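PDB 4GBS: putative lipoprotein from Bacteroides fragilis, which is of unknown function in detail but belongs to the HmuY family of bacterial lipoproteins and probably binds heme. Local coordinates for residues A71-R74 with Y75-K78. Residues are numbered along the deposited sequence; the frame is centred on the assembly and turned at random.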
ATOM      1  N   ALA A  71       0.427  -5.832   0.008  1.00 51.07           N
ATOM      2  CA  ALA A  71       1.173  -5.834  -1.244  1.00 50.91           C
ATOM      3  C   ALA A  71       0.826  -4.602  -2.056  1.00 53.70           C
ATOM      4  O   ALA A  71      -0.310  -4.126  -1.998  1.00 50.84           O
ATOM      5  CB  ALA A  71       0.896  -7.104  -2.042  1.00 51.89           C
ATOM      6  N   ILE A  72       1.826  -4.064  -2.782  1.00 52.33           N
ATOM      7  CA  ILE A  72       1.691  -2.863  -3.617  1.00 50.57           C
ATOM      8  C   ILE A  72       2.103  -3.201  -5.054  1.00 53.19           C
ATOM      9  O   ILE A  72       3.157  -3.773  -5.289  1.00 53.20           O
ATOM     10  CB  ILE A  72       2.510  -1.665  -3.047  1.00 53.34           C
ATOM     11  CG1 ILE A  72       2.118  -1.372  -1.569  1.00 52.88           C
ATOM     12  CG2 ILE A  72       2.330  -0.406  -3.913  1.00 54.28           C
ATOM     13  CD1 ILE A  72       3.058  -0.463  -0.817  1.00 57.17           C
ATOM     14  N   HIS A  73       1.213  -2.867  -5.996  1.00 49.39           N
ATOM     15  CA  HIS A  73       1.328  -2.950  -7.453  1.00 49.51           C
ATOM     16  C   HIS A  73       0.982  -1.594  -7.956  1.00 55.33           C
ATOM     17  O   HIS A  73      -0.143  -1.172  -7.715  1.00 55.73           O
ATOM     18  CB  HIS A  73       0.411  -4.061  -8.034  1.00 49.56           C
ATOM     19  CG  HIS A  73       0.165  -3.932  -9.505  1.00 53.20           C
ATOM     20  ND1 HIS A  73      -0.844  -3.111 -10.001  1.00 54.10           N
ATOM     21  CD2 HIS A  73       0.812  -4.505 -10.546  1.00 56.04           C
ATOM     22  CE1 HIS A  73      -0.775  -3.211 -11.319  1.00 54.75           C
ATOM     23  NE2 HIS A  73       0.200  -4.046 -11.695  1.00 56.49           N
ATOM     24  N   ARG A  74       1.909  -0.871  -8.595  1.00 52.35           N
ATOM     25  CA  ARG A  74       1.632   0.500  -9.026  1.00 51.82           C
ATOM     26  C   ARG A  74       1.131   1.268  -7.790  1.00 55.83           C
ATOM     27  O   ARG A  74       1.827   1.272  -6.775  1.00 54.35           O
ATOM     28  CB  ARG A  74       0.657   0.563 -10.222  1.00 49.00           C
ATOM     29  CG  ARG A  74       1.227  -0.041 -11.509  1.00 51.71           C
ATOM     30  CD  ARG A  74       2.363   0.763 -12.086  1.00 57.59           C
ATOM     31  NE  ARG A  74       1.944   2.124 -12.426  1.00 61.07           N
ATOM     32  CZ  ARG A  74       2.747   3.058 -12.926  1.00 72.14           C
ATOM     33  NH1 ARG A  74       4.026   2.792 -13.156  1.00 51.89           N
ATOM     34  NH2 ARG A  74       2.282   4.270 -13.183  1.00 72.76           N
ATOM     35  N   TYR A  75      -0.094   1.824  -7.822  1.00 53.93           N
ATOM     36  CA  TYR A  75      -0.606   2.566  -6.658  1.00 52.69           C
ATOM     37  C   TYR A  75      -1.667   1.773  -5.926  1.00 56.07           C
ATOM     38  O   TYR A  75      -2.259   2.280  -4.970  1.00 58.11           O
ATOM     39  CB  TYR A  75      -1.173   3.928  -7.098  1.00 53.46           C
ATOM     40  CG  TYR A  75      -0.250   4.683  -8.035  1.00 54.89           C
ATOM     41  CD1 TYR A  75       0.985   5.185  -7.592  1.00 56.58           C
ATOM     42  CD2 TYR A  75      -0.614   4.918  -9.357  1.00 55.48           C
ATOM     43  CE1 TYR A  75       1.838   5.873  -8.458  1.00 58.14           C
ATOM     44  CE2 TYR A  75       0.233   5.601 -10.228  1.00 56.80           C
ATOM     45  CZ  TYR A  75       1.452   6.077  -9.773  1.00 63.97           C
ATOM     46  OH  TYR A  75       2.258   6.728 -10.670  1.00 69.45           O
ATOM     47  N   ASP A  76      -1.876   0.519  -6.370  1.00 50.62           N
ATOM     48  CA  ASP A  76      -2.843  -0.459  -5.883  1.00 48.92           C
ATOM     49  C   ASP A  76      -2.333  -1.228  -4.688  1.00 52.32           C
ATOM     50  O   ASP A  76      -1.172  -1.629  -4.644  1.00 51.72           O
ATOM     51  CB  ASP A  76      -3.189  -1.477  -6.992  1.00 50.83           C
ATOM     52  CG  ASP A  76      -3.449  -0.926  -8.378  1.00 60.86           C
ATOM     53  OD1 ASP A  76      -4.149   0.111  -8.487  1.00 67.00           O
ATOM     54  OD2 ASP A  76      -2.977  -1.545  -9.359  1.00 59.53           O
ATOM     55  N   VAL A  77      -3.231  -1.492  -3.747  1.00 49.33           N
ATOM     56  CA  VAL A  77      -2.933  -2.239  -2.536  1.00 48.44           C
ATOM     57  C   VAL A  77      -3.887  -3.431  -2.424  1.00 51.97           C
ATOM     58  O   VAL A  77      -5.080  -3.303  -2.699  1.00 52.04           O
ATOM     59  CB  VAL A  77      -3.024  -1.329  -1.259  1.00 50.82           C
ATOM     60  CG1 VAL A  77      -2.746  -2.121   0.023  1.00 50.71           C
ATOM     61  CG2 VAL A  77      -2.096  -0.124  -1.349  1.00 49.67           C
ATOM     62  N   LYS A  78      -3.355  -4.573  -2.003  1.00 48.82           N
ATOM     63  CA  LYS A  78      -4.144  -5.742  -1.635  1.00 49.42           C
ATOM     64  C   LYS A  78      -3.649  -6.176  -0.260  1.00 53.32           C
ATOM     65  O   LYS A  78      -2.502  -5.882   0.111  1.00 51.65           O
ATOM     66  CB  LYS A  78      -4.131  -6.889  -2.672  1.00 51.62           C
ATOM     67  CG  LYS A  78      -2.844  -7.671  -2.787  1.00 50.71           C
ATOM     68  CD  LYS A  78      -3.068  -8.903  -3.657  1.00 51.64           C
ATOM     69  CE  LYS A  78      -1.801  -9.708  -3.783  1.00 51.02           C
ATOM     70  NZ  LYS A  78      -2.036 -10.939  -4.578  1.00 64.54           N
TER
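H73 and D76, paired across a tight hairpin, join side chain to side chain as well as backbone to backbone. The ring nitrogen ND1 of H73 gives its hydrogen to OD2 of D76 at 2.7 Å, a moderately bent bond with 151° at the hydrogen. OD2 lies almost in the plane of the imidazole but is met on its anti side, and ring and carboxylate are nearly coplanar, 17° apart. The ring reaches its partner because CG of H73 stands anti to the backbone N (chi1 163°). The same OD2 lies 3.3 Å from the carbonyl O of H73, two neighbouring acceptors with no bond between them. CG of R74 sits over one face of the imidazole, near its rim, 3.7 Å above the plane. Beneath these side chains, H73 N donates to D76 O and D76 N to H73 O (2.8 Å), closing a two-residue beta hairpin whose R74-Y75 corner is a type II' turn. R74 takes the positive phi of its first corner position despite carrying a side chain. Within the HmuY family region, strand 70-73 lies between 43-46 and 76-79 in a four-stranded antiparallel sheet, 76-79 being an outermost strand within the chain. From the corner itself the side chains of R74 and Y75 run the same way, side by side, their planes steeply inclined; NH2 merely approaches Y75 OH (3.5 Å), whereas NH1 bonds to T37 O. The next hydrogen-bonded pair, A71 with K78, packs CB of A71 on CG of K78 at 3.9 Å; on the other face I72 and V77 make a looser apolar contact, CG1 to CG2 at 4.4 Å. Further out, Y39 O accepts a hydrogen bond from NE2 of H73, so the imidazole is held at both nitrogens, and D64 forms a salt bridge with the amine of K78.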